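Local coordinates for protein putative oxidoreductase with NAD(P)-binding Rossmann-fold domain (Clostridium difficile, PDB 3UUW) that is a putative oxidoreductase of the Gfo/Idh/MocA type that probably uses a nicotinamide dinucleotide bound by its Rossmann-fold domain, at residues A[20-25]-A[267-272]; A[70-75]-A[93-98]. All coordinates share one frame; numbering follows the deposited sequence.

Contact 1 (A[20-25]-A[267-272]); sequences KAYLPI and KGFEDI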
loop_
_atom_site.group_PDB
_atom_site.type_symbol
_atom_site.label_atom_id
_atom_site.label_comp_id
_atom_site.label_asym_id
_atom_site.label_seq_id
_atom_site.Cartn_x
_atom_site.Cartn_y
_atom_site.Cartn_z
ATOM N N LYS A 20 -25.189 -8.646 14.488
ATOM C CA LYS A 20 -23.999 -8.639 13.634
ATOM C C LYS A 20 -22.721 -9.185 14.275
ATOM O O LYS A 20 -21.864 -9.688 13.548
ATOM C CB LYS A 20 -23.724 -7.227 13.081
ATOM C CG LYS A 20 -23.118 -6.265 14.065
ATOM C CD LYS A 20 -22.900 -4.908 13.408
ATOM C CE LYS A 20 -22.286 -3.923 14.366
ATOM N NZ LYS A 20 -22.069 -2.614 13.712
ATOM N N ALA A 21 -22.603 -9.086 15.606
ATOM C CA ALA A 21 -21.348 -9.433 16.336
ATOM C C ALA A 21 -21.386 -10.692 17.165
ATOM O O ALA A 21 -20.299 -11.216 17.535
ATOM C CB ALA A 21 -20.932 -8.268 17.243
ATOM N N TYR A 22 -22.595 -11.171 17.509
ATOM C CA TYR A 22 -22.745 -12.342 18.384
ATOM C C TYR A 22 -23.530 -13.500 17.809
ATOM O O TYR A 22 -23.007 -14.632 17.790
ATOM C CB TYR A 22 -23.293 -11.927 19.745
ATOM C CG TYR A 22 -22.321 -11.045 20.470
ATOM C CD1 TYR A 22 -21.241 -11.594 21.147
ATOM C CD2 TYR A 22 -22.416 -9.660 20.403
ATOM C CE1 TYR A 22 -20.320 -10.788 21.813
ATOM C CE2 TYR A 22 -21.498 -8.837 21.055
ATOM C CZ TYR A 22 -20.449 -9.402 21.744
ATOM O OH TYR A 22 -19.529 -8.604 22.403
ATOM N N LEU A 23 -24.753 -13.242 17.325
ATOM C CA LEU A 23 -25.590 -14.293 16.744
ATOM C C LEU A 23 -24.853 -15.082 15.665
ATOM O O LEU A 23 -24.919 -16.331 15.672
ATOM C CB LEU A 23 -26.937 -13.733 16.247
ATOM C CG LEU A 23 -27.957 -13.496 17.367
ATOM C CD1 LEU A 23 -29.109 -12.615 16.935
ATOM C CD2 LEU A 23 -28.457 -14.850 17.931
ATOM N N PRO A 24 -24.100 -14.391 14.775
ATOM C CA PRO A 24 -23.457 -15.197 13.726
ATOM C C PRO A 24 -22.484 -16.255 14.234
ATOM O O PRO A 24 -22.269 -17.257 13.559
ATOM C CB PRO A 24 -22.747 -14.149 12.867
ATOM C CG PRO A 24 -23.606 -12.912 13.031
ATOM C CD PRO A 24 -23.945 -12.942 14.497
ATOM N N ILE A 25 -21.905 -16.048 15.404
ATOM C CA ILE A 25 -21.002 -17.070 15.958
ATOM C C ILE A 25 -21.718 -18.030 16.919
ATOM O O ILE A 25 -21.500 -19.267 16.862
ATOM C CB ILE A 25 -19.736 -16.446 16.579
ATOM C CG1 ILE A 25 -20.087 -15.312 17.516
ATOM C CG2 ILE A 25 -18.822 -15.966 15.489
ATOM C CD1 ILE A 25 -18.895 -14.427 17.945
ATOM N N LYS A 267 -12.098 -9.558 14.573
ATOM C CA LYS A 267 -12.293 -8.474 15.535
ATOM C C LYS A 267 -12.187 -8.929 16.977
ATOM O O LYS A 267 -12.127 -8.092 17.877
ATOM C CB LYS A 267 -13.628 -7.809 15.304
ATOM C CG LYS A 267 -13.774 -7.154 13.923
ATOM C CD LYS A 267 -15.203 -6.738 13.716
ATOM C CE LYS A 267 -15.551 -6.347 12.287
ATOM N NZ LYS A 267 -14.643 -5.281 11.738
ATOM N N GLY A 268 -12.121 -10.239 17.215
ATOM C CA GLY A 268 -11.996 -10.748 18.580
ATOM C C GLY A 268 -13.303 -11.232 19.207
ATOM O O GLY A 268 -13.298 -11.793 20.295
ATOM N N PHE A 269 -14.426 -11.014 18.530
ATOM C CA PHE A 269 -15.720 -11.434 19.076
ATOM C C PHE A 269 -15.817 -12.953 19.197
ATOM O O PHE A 269 -16.413 -13.466 20.139
ATOM C CB PHE A 269 -16.876 -10.907 18.238
ATOM C CG PHE A 269 -17.066 -9.433 18.345
ATOM C CD1 PHE A 269 -17.620 -8.884 19.503
ATOM C CD2 PHE A 269 -16.661 -8.579 17.335
ATOM C CE1 PHE A 269 -17.804 -7.533 19.623
ATOM C CE2 PHE A 269 -16.826 -7.209 17.443
ATOM C CZ PHE A 269 -17.395 -6.667 18.592
ATOM N N GLU A 270 -15.269 -13.678 18.224
ATOM C CA GLU A 270 -15.319 -15.118 18.267
ATOM C C GLU A 270 -14.540 -15.673 19.459
ATOM O O GLU A 270 -15.062 -16.485 20.241
ATOM C CB GLU A 270 -14.842 -15.723 16.916
ATOM C CG GLU A 270 -14.867 -17.212 16.893
ATOM C CD GLU A 270 -14.716 -17.805 15.497
ATOM O OE1 GLU A 270 -14.248 -18.944 15.399
ATOM O OE2 GLU A 270 -15.102 -17.154 14.517
ATOM N N ASP A 271 -13.327 -15.195 19.652
ATOM C CA ASP A 271 -12.507 -15.741 20.715
ATOM C C ASP A 271 -12.985 -15.303 22.100
ATOM O O ASP A 271 -12.945 -16.106 23.041
ATOM C CB ASP A 271 -11.054 -15.432 20.474
ATOM C CG ASP A 271 -10.507 -16.201 19.265
ATOM O OD1 ASP A 271 -10.958 -17.359 19.034
ATOM O OD2 ASP A 271 -9.664 -15.648 18.547
ATOM N N ILE A 272 -13.475 -14.072 22.216
ATOM C CA ILE A 272 -13.925 -13.608 23.531
ATOM C C ILE A 272 -15.173 -14.387 23.959
ATOM O O ILE A 272 -15.312 -14.760 25.123
ATOM C CB ILE A 272 -14.156 -12.081 23.611
ATOM C CG1 ILE A 272 -14.199 -11.650 25.084
ATOM C CG2 ILE A 272 -15.436 -11.614 22.836
ATOM C CD1 ILE A 272 -14.244 -10.141 25.270
#
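Phe269 and Tyr22 form an offset edge-to-face (T-shaped) aromatic pair where helix 16-26, the first helix of the Rossmann-fold domain, packs against the start of helix 269-281. The two side chains cross at about a right angle: ring planes 81° apart, centroids separated by 5.4 Å, the edge of Phe269 turned toward the face of Tyr22. Within the pair, Tyr22 CZ comes to 3.6 Å from Phe269 CD1, and Tyr22 OH lies in the plane of the Phe269 ring, at its edge.

A CH-pi contact gives Phe269 a second partner. Ala21 CB sits over the centre of one face of that ring, 3.9 Å from the centroid and only 6° off the normal. The phenyl group is thus met at its edge by one residue of the helix and on a face by the preceding one. Trp260 of the second subunit also packs on Ala21, placing this helix pair beside a subunit interface.

Ile25 packs at the other end of the contact. Its CG1 stands between the backbone N and the carbonyl carbon (chi1 49°), and CD1 beyond it meets Phe269 CB at 4.1 Å and the backbone from Phe269 O to Glu270 CA.

Side-chain polar ends find partners elsewhere: Tyr22 OH in Tyr94 and Asp96, and Glu270 OE2 in Asn262. The backbone O of Ala21, by contrast, is buried with no polar partner in the model; its close neighbour across the contact is Phe269 CB, at 3.5 Å.

Contact 2 (A[70-75]-A[93-98]); sequences IFLHSS and VYVDKP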
loop_
_atom_site.group_PDB
_atom_site.type_symbol
_atom_site.label_atom_id
_atom_site.label_comp_id
_atom_site.label_asym_id
_atom_site.label_seq_id
_atom_site.Cartn_x
_atom_site.Cartn_y
_atom_site.Cartn_z
ATOM N N ILE A 70 -25.784 -16.151 30.314
ATOM C CA ILE A 70 -26.491 -15.255 29.427
ATOM C C ILE A 70 -25.522 -14.292 28.763
ATOM O O ILE A 70 -24.637 -13.737 29.427
ATOM C CB ILE A 70 -27.516 -14.402 30.211
ATOM C CG1 ILE A 70 -28.594 -15.286 30.869
ATOM C CG2 ILE A 70 -28.153 -13.304 29.318
ATOM C CD1 ILE A 70 -29.644 -15.815 29.937
ATOM N N PHE A 71 -25.705 -14.110 27.456
ATOM C CA PHE A 71 -25.079 -13.027 26.677
ATOM C C PHE A 71 -26.119 -11.902 26.636
ATOM O O PHE A 71 -27.245 -12.087 26.156
ATOM C CB PHE A 71 -24.709 -13.492 25.250
ATOM C CG PHE A 71 -23.416 -14.244 25.176
ATOM C CD1 PHE A 71 -23.335 -15.561 25.564
ATOM C CD2 PHE A 71 -22.281 -13.630 24.678
ATOM C CE1 PHE A 71 -22.147 -16.248 25.498
ATOM C CE2 PHE A 71 -21.081 -14.317 24.612
ATOM C CZ PHE A 71 -21.017 -15.610 25.020
ATOM N N LEU A 72 -25.749 -10.769 27.217
ATOM C CA LEU A 72 -26.613 -9.600 27.340
ATOM C C LEU A 72 -26.139 -8.462 26.431
ATOM O O LEU A 72 -25.033 -7.929 26.580
ATOM C CB LEU A 72 -26.610 -9.137 28.802
ATOM C CG LEU A 72 -27.394 -7.888 29.104
ATOM C CD1 LEU A 72 -28.874 -8.075 28.813
ATOM C CD2 LEU A 72 -27.179 -7.514 30.572
ATOM N N HIS A 73 -26.989 -8.090 25.485
ATOM C CA HIS A 73 -26.621 -7.079 24.486
ATOM C C HIS A 73 -27.611 -5.946 24.489
ATOM O O HIS A 73 -27.905 -5.376 23.447
ATOM C CB HIS A 73 -26.521 -7.711 23.081
ATOM C CG HIS A 73 -25.711 -8.966 23.042
ATOM N ND1 HIS A 73 -24.349 -8.988 23.266
ATOM C CD2 HIS A 73 -26.074 -10.249 22.820
ATOM C CE1 HIS A 73 -23.915 -10.232 23.201
ATOM N NE2 HIS A 73 -24.939 -11.019 22.927
ATOM N N SER A 74 -28.110 -5.607 25.670
ATOM C CA SER A 74 -29.087 -4.513 25.830
ATOM C C SER A 74 -28.414 -3.149 25.964
ATOM O O SER A 74 -27.195 -3.041 26.062
ATOM C CB SER A 74 -29.975 -4.778 27.048
ATOM O OG SER A 74 -29.238 -4.674 28.251
ATOM N N SER A 75 -29.224 -2.096 25.965
ATOM C CA SER A 75 -28.707 -0.749 26.068
ATOM C C SER A 75 -28.000 -0.562 27.391
ATOM O O SER A 75 -28.432 -1.100 28.407
ATOM C CB SER A 75 -29.836 0.269 25.981
ATOM O OG SER A 75 -30.695 0.174 27.105
ATOM N N VAL A 93 -22.790 -13.980 33.431
ATOM C CA VAL A 93 -23.221 -12.943 32.502
ATOM C C VAL A 93 -22.083 -12.368 31.694
ATOM O O VAL A 93 -21.049 -11.993 32.250
ATOM C CB VAL A 93 -23.892 -11.801 33.250
ATOM C CG1 VAL A 93 -24.294 -10.659 32.272
ATOM C CG2 VAL A 93 -25.114 -12.324 33.995
ATOM N N TYR A 94 -22.247 -12.404 30.380
ATOM C CA TYR A 94 -21.400 -11.656 29.455
ATOM C C TYR A 94 -22.201 -10.447 28.985
ATOM O O TYR A 94 -23.346 -10.583 28.541
ATOM C CB TYR A 94 -21.013 -12.511 28.257
ATOM C CG TYR A 94 -20.221 -11.795 27.181
ATOM C CD1 TYR A 94 -20.851 -10.942 26.241
ATOM C CD2 TYR A 94 -18.833 -11.953 27.095
ATOM C CE1 TYR A 94 -20.111 -10.290 25.255
ATOM C CE2 TYR A 94 -18.092 -11.307 26.113
ATOM C CZ TYR A 94 -18.733 -10.476 25.201
ATOM O OH TYR A 94 -17.969 -9.854 24.227
ATOM N N VAL A 95 -21.620 -9.257 29.083
ATOM C CA VAL A 95 -22.331 -8.026 28.681
ATOM C C VAL A 95 -21.406 -7.139 27.843
ATOM O O VAL A 95 -20.199 -7.077 28.081
ATOM C CB VAL A 95 -22.874 -7.256 29.948
ATOM C CG1 VAL A 95 -21.712 -6.744 30.814
ATOM C CG2 VAL A 95 -23.743 -6.134 29.567
ATOM N N ASP A 96 -21.970 -6.457 26.850
ATOM C CA ASP A 96 -21.194 -5.461 26.114
ATOM C C ASP A 96 -20.792 -4.310 27.021
ATOM O O ASP A 96 -21.437 -4.047 28.057
ATOM C CB ASP A 96 -21.958 -4.944 24.917
ATOM C CG ASP A 96 -21.920 -5.927 23.776
ATOM O OD1 ASP A 96 -20.789 -6.285 23.313
ATOM O OD2 ASP A 96 -23.003 -6.347 23.349
ATOM N N LYS A 97 -19.710 -3.640 26.640
ATOM C CA LYS A 97 -19.213 -2.512 27.404
ATOM C C LYS A 97 -20.167 -1.332 27.285
ATOM O O LYS A 97 -20.924 -1.243 26.309
ATOM C CB LYS A 97 -17.780 -2.133 26.972
ATOM C CG LYS A 97 -17.465 -1.966 25.462
ATOM C CD LYS A 97 -18.108 -0.741 24.819
ATOM C CE LYS A 97 -19.285 -1.122 23.965
ATOM N NZ LYS A 97 -20.036 0.055 23.476
ATOM N N PRO A 98 -20.213 -0.471 28.308
ATOM C CA PRO A 98 -19.551 -0.603 29.606
ATOM C C PRO A 98 -20.420 -1.484 30.517
ATOM O O PRO A 98 -21.597 -1.729 30.214
ATOM C CB PRO A 98 -19.530 0.832 30.107
ATOM C CG PRO A 98 -20.795 1.386 29.613
ATOM C CD PRO A 98 -21.007 0.768 28.246
#
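Phe71 and Tyr94 lean against each other on one face of the parallel Rossmann sheet, where strands 69-72 and 92-95 are neighbours joined through helix 79-88 as a beta-alpha-beta unit. Their ring planes differ by 34°, an oblique meeting in which Phe71 CD2 comes to 3.4 Å from Tyr94 CD1. CE2 of Phe71 lies over one face of the tyrosine, offset toward the rim, while Tyr94 CB makes a CH-pi contact over a face of the phenylalanine ring, offset toward its rim. The first torsions differ: CG of Tyr94 is anti to the backbone N (chi1 175°), CG of Phe71 anti to its carbonyl carbon.

On the other face, Leu72 and Val95 run side by side, pointing the same way, with CD2 of Leu72 at 3.8 Å from Val95 CG2. Backbone bonds from Tyr94 N to Ile70 O (2.9 Å) and from Leu72 N to Tyr94 O (2.7 Å) join the strands in parallel register.

Past the strand ends, the imidazole of His73 and the carboxylate of Asp96 are turned 44° apart. The ring of Tyr22, from helix 16-26, stacks on that of His73. His73 ND1 donates to Asp96 OD2 at 3.0 Å, nearly in its own ring plane but from above the carboxylate plane.

Helix 16-26 follows strand 8-12 and supplies the first half of contact 1. The chain then passes through strand 33-38 and reaches strand 69-72; helix 79-88 leads on to strand 92-95, and contact 2 closes this short loop inside the Rossmann domain. Only after the rest of that domain and the eight-stranded mixed sheet does the chain come back to helix 16-26, through segment 267-272, so contact 1 closes a long loop with contact 2 nested inside it. One pairs adjacent strands; the other ties a Rossmann helix to a much later one. They meet through Tyr22, whose ring and hydroxyl reach the residues of contact 2.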